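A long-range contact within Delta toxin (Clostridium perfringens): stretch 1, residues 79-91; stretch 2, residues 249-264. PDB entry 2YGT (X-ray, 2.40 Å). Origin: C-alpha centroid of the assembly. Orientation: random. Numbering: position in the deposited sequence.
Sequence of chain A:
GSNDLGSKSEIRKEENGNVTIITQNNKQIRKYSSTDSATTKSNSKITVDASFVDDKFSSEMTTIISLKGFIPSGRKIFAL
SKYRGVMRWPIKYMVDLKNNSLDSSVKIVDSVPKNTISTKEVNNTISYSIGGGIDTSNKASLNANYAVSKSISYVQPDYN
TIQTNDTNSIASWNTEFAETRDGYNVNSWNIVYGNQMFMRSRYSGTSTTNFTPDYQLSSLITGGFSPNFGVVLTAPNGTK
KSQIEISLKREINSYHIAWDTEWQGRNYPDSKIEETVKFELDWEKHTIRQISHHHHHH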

# COMPACT_ATOMS: atom_id res chain seq x y z
N ALA A 79 -14.54 24.94 -11.62
CA ALA A 79 -15.91 25.43 -11.65
C ALA A 79 -16.61 24.94 -12.90
O ALA A 79 -16.08 25.03 -14.01
CB ALA A 79 -15.94 26.95 -11.59
N LEU A 80 -17.81 24.39 -12.72
CA LEU A 80 -18.65 24.03 -13.84
C LEU A 80 -19.41 25.30 -14.21
O LEU A 80 -19.68 25.57 -15.38
CB LEU A 80 -19.62 22.92 -13.43
CG LEU A 80 -19.77 21.76 -14.40
CD1 LEU A 80 -18.47 21.52 -15.15
CD2 LEU A 80 -20.18 20.51 -13.63
N SER A 81 -19.72 26.09 -13.18
CA SER A 81 -20.29 27.42 -13.34
C SER A 81 -20.07 28.17 -12.03
O SER A 81 -19.41 27.66 -11.12
CB SER A 81 -21.78 27.35 -13.68
OG SER A 81 -22.56 27.16 -12.51
N LYS A 82 -20.63 29.37 -11.93
CA LYS A 82 -20.52 30.15 -10.70
C LYS A 82 -21.29 29.49 -9.56
O LYS A 82 -21.03 29.76 -8.39
CB LYS A 82 -21.02 31.57 -10.93
N TYR A 83 -22.24 28.63 -9.92
CA TYR A 83 -23.14 28.02 -8.94
C TYR A 83 -22.89 26.53 -8.76
O TYR A 83 -23.53 25.89 -7.92
CB TYR A 83 -24.60 28.27 -9.33
CG TYR A 83 -24.97 29.73 -9.41
CD1 TYR A 83 -24.72 30.47 -10.56
CD2 TYR A 83 -25.55 30.38 -8.33
CE1 TYR A 83 -25.05 31.81 -10.63
CE2 TYR A 83 -25.88 31.73 -8.39
CZ TYR A 83 -25.63 32.43 -9.55
OH TYR A 83 -25.95 33.77 -9.62
N ARG A 84 -21.98 25.98 -9.55
CA ARG A 84 -21.66 24.55 -9.45
C ARG A 84 -20.17 24.28 -9.54
O ARG A 84 -19.53 24.57 -10.56
CB ARG A 84 -22.43 23.75 -10.51
CG ARG A 84 -22.22 22.25 -10.39
CD ARG A 84 -23.51 21.50 -10.65
NE ARG A 84 -23.48 20.17 -10.03
CZ ARG A 84 -24.56 19.47 -9.71
NH1 ARG A 84 -25.77 19.98 -9.95
NH2 ARG A 84 -24.45 18.28 -9.15
N GLY A 85 -19.61 23.71 -8.47
CA GLY A 85 -18.19 23.40 -8.41
C GLY A 85 -17.92 21.92 -8.26
O GLY A 85 -18.75 21.17 -7.73
N VAL A 86 -16.76 21.48 -8.72
CA VAL A 86 -16.40 20.07 -8.68
C VAL A 86 -15.03 19.85 -8.06
O VAL A 86 -14.07 20.53 -8.40
CB VAL A 86 -16.40 19.45 -10.09
CG1 VAL A 86 -16.02 17.97 -10.02
CG2 VAL A 86 -17.75 19.63 -10.77
N MET A 87 -14.96 18.90 -7.14
CA MET A 87 -13.68 18.47 -6.59
C MET A 87 -13.48 16.99 -6.89
O MET A 87 -14.13 16.14 -6.29
CB MET A 87 -13.61 18.71 -5.08
CG MET A 87 -12.39 18.10 -4.42
SD MET A 87 -12.46 18.12 -2.62
CE MET A 87 -11.14 16.97 -2.22
N ARG A 88 -12.58 16.70 -7.82
CA ARG A 88 -12.23 15.31 -8.13
C ARG A 88 -11.23 14.80 -7.10
O ARG A 88 -10.24 15.47 -6.80
CB ARG A 88 -11.70 15.20 -9.56
CG ARG A 88 -12.76 15.53 -10.59
CD ARG A 88 -12.21 15.59 -12.01
NE ARG A 88 -11.76 14.28 -12.48
CZ ARG A 88 -11.72 13.93 -13.76
NH1 ARG A 88 -12.11 14.78 -14.70
NH2 ARG A 88 -11.28 12.72 -14.10
N TRP A 89 -11.49 13.62 -6.56
CA TRP A 89 -10.70 13.09 -5.45
C TRP A 89 -10.60 11.56 -5.50
O TRP A 89 -11.45 10.90 -6.09
CB TRP A 89 -11.30 13.56 -4.12
CG TRP A 89 -12.66 12.99 -3.84
CD1 TRP A 89 -13.82 13.30 -4.49
CD2 TRP A 89 -13.00 12.00 -2.86
NE1 TRP A 89 -14.87 12.57 -3.96
CE2 TRP A 89 -14.39 11.77 -2.96
CE3 TRP A 89 -12.27 11.30 -1.89
CZ2 TRP A 89 -15.06 10.86 -2.14
CZ3 TRP A 89 -12.94 10.39 -1.08
CH2 TRP A 89 -14.32 10.18 -1.21
N PRO A 90 -9.55 11.00 -4.87
CA PRO A 90 -9.34 9.55 -4.87
C PRO A 90 -10.11 8.88 -3.74
O PRO A 90 -9.62 8.83 -2.61
CB PRO A 90 -7.83 9.41 -4.60
CG PRO A 90 -7.33 10.82 -4.29
CD PRO A 90 -8.52 11.67 -4.06
N ILE A 91 -11.30 8.37 -4.03
CA ILE A 91 -12.04 7.63 -3.01
C ILE A 91 -11.32 6.34 -2.63
O ILE A 91 -11.37 5.91 -1.47
CB ILE A 91 -13.48 7.33 -3.46
CG1 ILE A 91 -14.26 6.68 -2.31
CG2 ILE A 91 -13.48 6.44 -4.69
CD1 ILE A 91 -15.76 6.66 -2.53
N LYS A 249 -3.81 0.85 -8.52
CA LYS A 249 -5.09 1.31 -9.04
C LYS A 249 -5.62 2.46 -8.21
O LYS A 249 -5.51 2.45 -6.98
CB LYS A 249 -6.11 0.17 -9.04
CG LYS A 249 -5.57 -1.16 -9.52
CD LYS A 249 -6.58 -2.27 -9.28
CE LYS A 249 -5.95 -3.64 -9.44
NZ LYS A 249 -6.93 -4.73 -9.19
N ARG A 250 -6.18 3.45 -8.88
CA ARG A 250 -6.78 4.59 -8.21
C ARG A 250 -8.17 4.85 -8.77
O ARG A 250 -8.34 4.94 -9.99
CB ARG A 250 -5.90 5.83 -8.37
CG ARG A 250 -6.43 7.08 -7.69
CD ARG A 250 -5.63 8.31 -8.09
NE ARG A 250 -5.79 8.61 -9.50
CZ ARG A 250 -4.90 9.27 -10.24
NH1 ARG A 250 -3.77 9.69 -9.69
NH2 ARG A 250 -5.14 9.50 -11.52
N GLU A 251 -9.16 4.96 -7.90
CA GLU A 251 -10.49 5.35 -8.33
C GLU A 251 -10.74 6.81 -7.97
O GLU A 251 -10.53 7.22 -6.83
CB GLU A 251 -11.57 4.47 -7.71
CG GLU A 251 -12.98 4.84 -8.18
CD GLU A 251 -14.06 3.99 -7.55
OE1 GLU A 251 -13.73 2.94 -6.97
OE2 GLU A 251 -15.24 4.39 -7.64
N ILE A 252 -11.16 7.59 -8.96
CA ILE A 252 -11.47 9.00 -8.75
C ILE A 252 -12.97 9.20 -8.72
O ILE A 252 -13.70 8.65 -9.54
CB ILE A 252 -10.88 9.87 -9.88
CG1 ILE A 252 -9.36 9.80 -9.88
CG2 ILE A 252 -11.35 11.31 -9.74
CD1 ILE A 252 -8.71 10.84 -9.00
N ASN A 253 -13.44 10.00 -7.77
CA ASN A 253 -14.84 10.41 -7.73
C ASN A 253 -14.96 11.93 -7.89
O ASN A 253 -13.99 12.66 -7.69
CB ASN A 253 -15.51 9.96 -6.43
CG ASN A 253 -15.85 8.48 -6.44
OD1 ASN A 253 -16.45 7.97 -5.50
ND2 ASN A 253 -15.47 7.80 -7.51
N SER A 254 -16.15 12.39 -8.25
CA SER A 254 -16.40 13.81 -8.42
C SER A 254 -17.37 14.30 -7.35
O SER A 254 -18.55 13.96 -7.38
CB SER A 254 -16.95 14.11 -9.81
OG SER A 254 -16.01 13.80 -10.82
N TYR A 255 -16.85 15.08 -6.41
CA TYR A 255 -17.69 15.69 -5.38
C TYR A 255 -18.19 17.05 -5.87
O TYR A 255 -17.41 17.99 -6.01
CB TYR A 255 -16.91 15.84 -4.07
CG TYR A 255 -17.69 16.50 -2.96
CD1 TYR A 255 -18.66 15.80 -2.25
CD2 TYR A 255 -17.47 17.83 -2.62
CE1 TYR A 255 -19.38 16.41 -1.23
CE2 TYR A 255 -18.18 18.45 -1.61
CZ TYR A 255 -19.13 17.73 -0.92
OH TYR A 255 -19.84 18.34 0.09
N HIS A 256 -19.48 17.13 -6.15
CA HIS A 256 -20.10 18.35 -6.65
C HIS A 256 -20.73 19.16 -5.53
O HIS A 256 -21.43 18.61 -4.68
CB HIS A 256 -21.19 18.02 -7.68
CG HIS A 256 -20.66 17.46 -8.97
ND1 HIS A 256 -20.94 18.04 -10.19
CD2 HIS A 256 -19.89 16.38 -9.22
CE1 HIS A 256 -20.36 17.34 -11.14
NE2 HIS A 256 -19.71 16.33 -10.59
N ILE A 257 -20.50 20.47 -5.54
CA ILE A 257 -21.33 21.38 -4.76
C ILE A 257 -22.12 22.29 -5.70
O ILE A 257 -21.58 22.83 -6.66
CB ILE A 257 -20.50 22.24 -3.76
CG1 ILE A 257 -19.41 23.02 -4.49
CG2 ILE A 257 -19.91 21.35 -2.68
CD1 ILE A 257 -18.68 24.01 -3.61
N ALA A 258 -23.41 22.42 -5.43
CA ALA A 258 -24.29 23.23 -6.26
C ALA A 258 -25.12 24.16 -5.38
O ALA A 258 -25.69 23.74 -4.38
CB ALA A 258 -25.20 22.34 -7.10
N TRP A 259 -25.18 25.43 -5.77
CA TRP A 259 -25.88 26.43 -4.98
C TRP A 259 -27.33 26.60 -5.42
O TRP A 259 -27.61 26.93 -6.57
CB TRP A 259 -25.15 27.78 -5.07
CG TRP A 259 -25.83 28.86 -4.28
CD1 TRP A 259 -26.79 29.72 -4.73
CD2 TRP A 259 -25.59 29.21 -2.91
NE1 TRP A 259 -27.16 30.57 -3.72
CE2 TRP A 259 -26.44 30.28 -2.59
CE3 TRP A 259 -24.73 28.71 -1.92
CZ2 TRP A 259 -26.47 30.87 -1.33
CZ3 TRP A 259 -24.76 29.30 -0.66
CH2 TRP A 259 -25.62 30.37 -0.38
N ASP A 260 -28.25 26.38 -4.48
CA ASP A 260 -29.65 26.69 -4.69
C ASP A 260 -29.93 28.00 -3.95
O ASP A 260 -29.88 29.07 -4.55
CB ASP A 260 -30.54 25.57 -4.15
CG ASP A 260 -31.98 25.70 -4.61
OD1 ASP A 260 -32.28 26.62 -5.39
OD2 ASP A 260 -32.81 24.86 -4.19
N THR A 261 -30.21 27.90 -2.66
CA THR A 261 -30.18 29.05 -1.77
C THR A 261 -29.22 28.72 -0.63
O THR A 261 -29.21 29.37 0.42
CB THR A 261 -31.58 29.41 -1.23
OG1 THR A 261 -32.16 28.26 -0.60
CG2 THR A 261 -32.48 29.85 -2.37
N GLU A 262 -28.42 27.70 -0.88
CA GLU A 262 -27.37 27.25 0.03
C GLU A 262 -26.57 26.24 -0.76
O GLU A 262 -27.00 25.79 -1.83
CB GLU A 262 -27.96 26.59 1.27
CG GLU A 262 -28.67 25.27 0.99
CD GLU A 262 -30.06 25.47 0.43
OE1 GLU A 262 -30.91 26.03 1.15
OE2 GLU A 262 -30.30 25.06 -0.72
N TRP A 263 -25.39 25.87 -0.26
CA TRP A 263 -24.61 24.83 -0.92
C TRP A 263 -25.20 23.46 -0.63
O TRP A 263 -25.52 23.14 0.51
CB TRP A 263 -23.14 24.89 -0.51
CG TRP A 263 -22.39 26.04 -1.12
CD1 TRP A 263 -21.86 27.11 -0.47
CD2 TRP A 263 -22.10 26.23 -2.51
NE1 TRP A 263 -21.25 27.96 -1.36
CE2 TRP A 263 -21.38 27.44 -2.63
CE3 TRP A 263 -22.38 25.49 -3.67
CZ2 TRP A 263 -20.94 27.93 -3.85
CZ3 TRP A 263 -21.93 25.98 -4.88
CH2 TRP A 263 -21.22 27.18 -4.97
N GLN A 264 -25.36 22.67 -1.68
CA GLN A 264 -25.76 21.28 -1.55
C GLN A 264 -24.66 20.41 -2.16
O GLN A 264 -24.17 20.70 -3.25
CB GLN A 264 -27.10 21.03 -2.25
CG GLN A 264 -27.59 19.60 -2.15
CD GLN A 264 -28.79 19.33 -3.04
OE1 GLN A 264 -29.52 20.24 -3.41
NE2 GLN A 264 -28.99 18.06 -3.38

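Two strands far apart in sequence lie side by side as antiparallel neighbours in one sheet, joined mainly by backbone hydrogen bonds. Gly-85, Met-87 and Trp-89 pair with Ile-257, Tyr-255 and Asn-253. Each pair forms two N-to-O bonds, as from Met-87 N to Tyr-255 O (2.8 Å) and from Tyr-255 N to Met-87 O (2.9 Å). Trp-259 N extends the ladder to Tyr-83 O at 2.7 Å. Between these pairs, CA-H groups also approach carbonyl oxygens; Arg-88 CA lies 3.2 Å from Asn-253 O.

Side chains alternate between the faces. One face carries Arg-84, Val-86, Arg-88, Ser-254, His-256 and Ala-258. Here Val-86 CG2 sits over the His-256 ring, 3.7 Å from its centroid, a CH-pi contact. Arg-84 NE reaches the edge of the same ring and gives a weak hydrogen bond to His-256 ND1 (3.3 Å). The Arg-84 guanidinium also lays one face against Ala-258 CB.

The other face carries Met-87, Trp-89, Asn-253, Tyr-255 and Ile-257. Trp-89 leans across its partner strand, bringing CD1 to 4.0 Å from Tyr-255 CB. Gly-85 has no side chain on this face. Asn-253 ND2 bonds back to Ile-252 O (2.8 Å), while Ile-91 CD1 packs 3.3 Å from Asn-253 OD1.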